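Local coordinates for bacterial microcompartment shell protein CutR (Streptococcus intermedius SK54 = ATCC 27335, PDB 6XPJ) that forms homohexamers and is probably a minor shell component of the choline-degrading bacterial microcompartment, possibly lending the shell heterogeneity and flexibility, at residues Ala61-Cys74 / Phe85-Ile99. The protein carries 1 engineered substitution. Numbering follows the deposited sequence.
Sequences AADIAGAAANIDIC and FSGDIQSVETSLEDI. Engineered in segment 61-74: Ala67 (natural residue Lys).
Ala65 faces Ser95 where helix 58-68 packs against helix 89-105, the axes of 61-68 and 89-99 lying 8.2 Å apart at 135°. Ala65 CB is a small knob over one face of the Phe85 ring, a CH-pi contact 4.1 Å from the centroid, and Ile99 CD1 meets the same methyl. Phe85 CG stands between its backbone N and carbonyl carbon (chi1 52°), which brings the ring toward the helices from the sheet face it shares with Ile73. Farther along, Ile64 CG2 lies against the backbone joining Asp98 to Ile99, while Ala69 CB rests against both Ser91 O and Ser95 OG, each at 3.4 Å. Ile71 wedges between strand and helix: CG2 touches Ser91 O and Ser95 OG, and CD1 meets Phe85 CB at 3.8 Å. In the hairpin, strands 72-77 and 82-87 pair antiparallel, Asp72 N bonding Ser86 O at 2.9 Å and Ser86 N returning to Asp72 O. One water bridges Asn70 N to Ser91 OG, another Asn70 O to Asp88 N and OD1. Small alanine and serine side chains thus permit close, largely apolar helix packing with a single helix-to-helix hydrogen bond: Ser95 OG donates to Ala65 O at 2.8 Å, giving this last-turn carbonyl a second donor opposite Ala68 N.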
loop_
_atom_site.group_PDB
_atom_site.type_symbol
_atom_site.label_atom_id
_atom_site.label_comp_id
_atom_site.label_asym_id
_atom_site.label_seq_id
_atom_site.Cartn_x
_atom_site.Cartn_y
_atom_site.Cartn_z
ATOM N N ALA C 61 -1.462 22.160 2.872
ATOM C CA ALA C 61 -1.733 22.707 1.523
ATOM C C ALA C 61 -3.153 23.247 1.461
ATOM O O ALA C 61 -3.342 24.337 0.919
ATOM C CB ALA C 61 -1.491 21.687 0.449
ATOM N N ALA C 62 -4.120 22.582 2.079
ATOM C CA ALA C 62 -5.522 23.047 2.081
ATOM C C ALA C 62 -5.612 24.377 2.821
ATOM O O ALA C 62 -6.299 25.309 2.344
ATOM C CB ALA C 62 -6.415 22.025 2.721
ATOM N N ASP C 63 -4.911 24.483 3.937
ATOM C CA ASP C 63 -4.921 25.735 4.731
ATOM C C ASP C 63 -4.351 26.892 3.907
ATOM O O ASP C 63 -4.928 28.026 3.906
ATOM C CB ASP C 63 -4.153 25.530 6.028
ATOM C CG ASP C 63 -4.128 26.782 6.872
ATOM O OD1 ASP C 63 -5.148 27.017 7.552
ATOM O OD2 ASP C 63 -3.116 27.471 6.861
ATOM N N ILE C 64 -3.215 26.683 3.254
ATOM C CA ILE C 64 -2.603 27.735 2.405
ATOM C C ILE C 64 -3.581 28.092 1.297
ATOM O O ILE C 64 -3.766 29.306 1.030
ATOM C CB ILE C 64 -1.247 27.267 1.878
ATOM C CG1 ILE C 64 -0.243 27.128 3.006
ATOM C CG2 ILE C 64 -0.724 28.194 0.767
ATOM C CD1 ILE C 64 0.944 26.332 2.619
ATOM N N ALA C 65 -4.157 27.106 0.614
ATOM C CA ALA C 65 -5.059 27.357 -0.530
ATOM C C ALA C 65 -6.196 28.265 -0.090
ATOM O O ALA C 65 -6.422 29.283 -0.760
ATOM C CB ALA C 65 -5.576 26.077 -1.131
ATOM N N GLY C 66 -6.885 27.913 0.993
ATOM C CA GLY C 66 -8.053 28.671 1.489
ATOM C C GLY C 66 -7.681 30.039 2.013
ATOM O O GLY C 66 -8.510 30.997 1.856
ATOM N N ALA C 67 -6.471 30.214 2.536
ATOM C CA ALA C 67 -6.003 31.531 3.050
ATOM C C ALA C 67 -5.594 32.429 1.865
ATOM O O ALA C 67 -5.619 33.669 2.034
ATOM C CB ALA C 67 -4.869 31.380 4.016
ATOM N N ALA C 68 -5.191 31.845 0.728
ATOM C CA ALA C 68 -4.538 32.558 -0.406
ATOM C C ALA C 68 -5.556 33.313 -1.272
ATOM O O ALA C 68 -5.180 34.350 -1.898
ATOM C CB ALA C 68 -3.764 31.570 -1.251
ATOM N N ALA C 69 -6.768 32.785 -1.409
ATOM C CA ALA C 69 -7.733 33.237 -2.430
ATOM C C ALA C 69 -9.108 32.728 -2.037
ATOM O O ALA C 69 -9.178 31.861 -1.143
ATOM C CB ALA C 69 -7.328 32.697 -3.783
ATOM N N ASN C 70 -10.138 33.238 -2.704
ATOM C CA ASN C 70 -11.547 32.841 -2.469
ATOM C C ASN C 70 -11.818 31.530 -3.214
ATOM O O ASN C 70 -12.328 31.542 -4.341
ATOM C CB ASN C 70 -12.513 33.928 -2.918
ATOM C CG ASN C 70 -13.954 33.559 -2.653
ATOM O OD1 ASN C 70 -14.235 32.640 -1.882
ATOM N ND2 ASN C 70 -14.868 34.258 -3.307
ATOM N N ILE C 71 -11.492 30.431 -2.580
ATOM C CA ILE C 71 -11.697 29.080 -3.151
ATOM C C ILE C 71 -12.591 28.321 -2.170
ATOM O O ILE C 71 -12.719 28.722 -0.988
ATOM C CB ILE C 71 -10.357 28.374 -3.475
ATOM C CG1 ILE C 71 -9.444 28.239 -2.257
ATOM C CG2 ILE C 71 -9.635 29.056 -4.647
ATOM C CD1 ILE C 71 -9.588 26.957 -1.515
ATOM N N ASP C 72 -13.219 27.264 -2.666
ATOM C CA ASP C 72 -13.999 26.304 -1.861
ATOM C C ASP C 72 -13.215 24.992 -1.872
ATOM O O ASP C 72 -12.980 24.465 -2.960
ATOM C CB ASP C 72 -15.387 26.126 -2.470
ATOM C CG ASP C 72 -16.240 27.381 -2.419
ATOM O OD1 ASP C 72 -16.214 28.053 -1.390
ATOM O OD2 ASP C 72 -16.928 27.652 -3.414
ATOM N N ILE C 73 -12.856 24.494 -0.697
ATOM C CA ILE C 73 -12.167 23.187 -0.571
ATOM C C ILE C 73 -13.180 22.093 -0.918
ATOM O O ILE C 73 -14.272 22.051 -0.304
ATOM C CB ILE C 73 -11.545 22.998 0.820
ATOM C CG1 ILE C 73 -10.478 24.051 1.128
ATOM C CG2 ILE C 73 -10.994 21.582 0.937
ATOM C CD1 ILE C 73 -9.171 23.834 0.408
ATOM N N CYS C 74 -12.820 21.210 -1.839
ATOM C CA CYS C 74 -13.663 20.054 -2.249
ATOM C C CYS C 74 -13.365 18.912 -1.272
ATOM O O CYS C 74 -14.293 18.361 -0.654
ATOM C CB CYS C 74 -13.396 19.613 -3.683
ATOM S SG CYS C 74 -13.557 20.919 -4.929
ATOM N N PHE C 85 -9.826 21.675 -4.855
ATOM C CA PHE C 85 -10.615 22.870 -4.500
ATOM C C PHE C 85 -11.127 23.495 -5.787
ATOM O O PHE C 85 -10.672 23.148 -6.880
ATOM C CB PHE C 85 -9.781 23.819 -3.637
ATOM C CG PHE C 85 -8.425 24.195 -4.171
ATOM C CD1 PHE C 85 -8.276 25.245 -5.050
ATOM C CD2 PHE C 85 -7.276 23.532 -3.722
ATOM C CE1 PHE C 85 -7.033 25.594 -5.532
ATOM C CE2 PHE C 85 -6.028 23.895 -4.202
ATOM C CZ PHE C 85 -5.911 24.931 -5.104
ATOM N N SER C 86 -12.088 24.396 -5.639
ATOM C CA SER C 86 -12.753 25.016 -6.798
ATOM C C SER C 86 -12.807 26.525 -6.608
ATOM O O SER C 86 -12.730 26.994 -5.489
ATOM C CB SER C 86 -14.145 24.428 -6.942
ATOM O OG SER C 86 -14.879 24.779 -5.792
ATOM N N GLY C 87 -12.965 27.240 -7.706
ATOM C CA GLY C 87 -13.147 28.692 -7.681
ATOM C C GLY C 87 -12.956 29.238 -9.063
ATOM O O GLY C 87 -12.775 28.460 -10.000
ATOM N N ASP C 88 -12.991 30.555 -9.209
ATOM C CA ASP C 88 -12.672 31.142 -10.530
ATOM C C ASP C 88 -11.209 30.821 -10.878
ATOM O O ASP C 88 -10.390 30.556 -9.948
ATOM C CB ASP C 88 -12.939 32.638 -10.528
ATOM C CG ASP C 88 -11.998 33.349 -9.588
ATOM O OD1 ASP C 88 -12.316 33.426 -8.395
ATOM O OD2 ASP C 88 -10.922 33.764 -10.048
ATOM N N ILE C 89 -10.867 30.796 -12.164
ATOM C CA ILE C 89 -9.527 30.339 -12.616
ATOM C C ILE C 89 -8.438 31.135 -11.901
ATOM O O ILE C 89 -7.469 30.522 -11.449
ATOM C CB ILE C 89 -9.395 30.399 -14.148
ATOM C CG1 ILE C 89 -10.445 29.530 -14.841
ATOM C CG2 ILE C 89 -7.988 30.000 -14.571
ATOM C CD1 ILE C 89 -10.709 29.915 -16.281
ATOM N N GLN C 90 -8.552 32.455 -11.796
ATOM C CA GLN C 90 -7.454 33.265 -11.216
ATOM C C GLN C 90 -7.309 32.920 -9.736
ATOM O O GLN C 90 -6.161 32.799 -9.272
ATOM C CB GLN C 90 -7.660 34.752 -11.497
ATOM C CG GLN C 90 -7.460 35.100 -12.970
ATOM C CD GLN C 90 -6.162 34.586 -13.556
ATOM O OE1 GLN C 90 -6.129 34.029 -14.656
ATOM N NE2 GLN C 90 -5.073 34.763 -12.825
ATOM N N SER C 91 -8.395 32.671 -9.010
ATOM C CA SER C 91 -8.318 32.314 -7.568
ATOM C C SER C 91 -7.649 30.946 -7.411
ATOM O O SER C 91 -6.775 30.781 -6.548
ATOM C CB SER C 91 -9.669 32.302 -6.893
ATOM O OG SER C 91 -10.258 33.601 -6.924
ATOM N N VAL C 92 -8.031 30.002 -8.258
ATOM C CA VAL C 92 -7.472 28.624 -8.180
ATOM C C VAL C 92 -5.972 28.683 -8.502
ATOM O O VAL C 92 -5.168 28.064 -7.779
ATOM C CB VAL C 92 -8.223 27.664 -9.111
ATOM C CG1 VAL C 92 -7.465 26.356 -9.248
ATOM C CG2 VAL C 92 -9.622 27.427 -8.585
ATOM N N GLU C 93 -5.579 29.418 -9.533
ATOM C CA GLU C 93 -4.131 29.549 -9.835
ATOM C C GLU C 93 -3.387 30.210 -8.665
ATOM O O GLU C 93 -2.242 29.781 -8.346
ATOM C CB GLU C 93 -3.914 30.325 -11.124
ATOM C CG GLU C 93 -4.416 29.597 -12.327
ATOM C CD GLU C 93 -4.079 30.236 -13.659
ATOM O OE1 GLU C 93 -4.361 29.596 -14.677
ATOM O OE2 GLU C 93 -3.534 31.353 -13.663
ATOM N N THR C 94 -3.930 31.287 -8.067
ATOM C CA THR C 94 -3.286 31.985 -6.935
ATOM C C THR C 94 -3.043 30.981 -5.813
ATOM O O THR C 94 -1.940 30.940 -5.256
ATOM C CB THR C 94 -4.119 33.176 -6.444
ATOM O OG1 THR C 94 -4.107 34.107 -7.529
ATOM C CG2 THR C 94 -3.575 33.794 -5.174
ATOM N N SER C 95 -4.051 30.170 -5.487
ATOM C CA SER C 95 -3.939 29.185 -4.392
ATOM C C SER C 95 -2.856 28.148 -4.729
ATOM O O SER C 95 -2.076 27.792 -3.858
ATOM C CB SER C 95 -5.259 28.530 -4.104
ATOM O OG SER C 95 -6.168 29.471 -3.517
ATOM N N LEU C 96 -2.831 27.647 -5.966
ATOM C CA LEU C 96 -1.809 26.653 -6.361
ATOM C C LEU C 96 -0.425 27.286 -6.262
ATOM O O LEU C 96 0.494 26.639 -5.773
ATOM C CB LEU C 96 -2.108 26.192 -7.779
ATOM C CG LEU C 96 -3.322 25.290 -7.927
ATOM C CD1 LEU C 96 -3.615 25.063 -9.388
ATOM C CD2 LEU C 96 -3.104 23.957 -7.212
ATOM N N GLU C 97 -0.258 28.498 -6.762
ATOM C CA GLU C 97 1.040 29.211 -6.696
ATOM C C GLU C 97 1.465 29.366 -5.235
ATOM O O GLU C 97 2.651 29.143 -4.918
ATOM C CB GLU C 97 0.884 30.594 -7.300
ATOM C CG GLU C 97 0.744 30.603 -8.801
ATOM C CD GLU C 97 0.190 31.904 -9.341
ATOM O OE1 GLU C 97 0.211 32.056 -10.571
ATOM O OE2 GLU C 97 -0.265 32.760 -8.547
ATOM N N ASP C 98 0.537 29.740 -4.358
ATOM C CA ASP C 98 0.903 29.988 -2.946
ATOM C C ASP C 98 1.316 28.673 -2.296
ATOM O O ASP C 98 2.280 28.652 -1.505
ATOM C CB ASP C 98 -0.217 30.719 -2.214
ATOM C CG ASP C 98 -0.279 32.198 -2.603
ATOM O OD1 ASP C 98 0.398 32.601 -3.565
ATOM O OD2 ASP C 98 -0.926 32.950 -1.867
ATOM N N ILE C 99 0.633 27.576 -2.604
ATOM C CA ILE C 99 1.058 26.237 -2.117
ATOM C C ILE C 99 2.479 25.939 -2.605
ATOM O O ILE C 99 3.301 25.549 -1.781
ATOM C CB ILE C 99 0.081 25.130 -2.558
ATOM C CG1 ILE C 99 -1.275 25.267 -1.858
ATOM C CG2 ILE C 99 0.667 23.756 -2.335
ATOM C CD1 ILE C 99 -2.362 24.458 -2.491
HETATM O O HOH W 1 -9.655 35.219 -4.578
HETATM O O HOH W 2 -13.424 32.002 -6.686
HETATM O O HOH W 3 -16.102 27.350 -5.933
#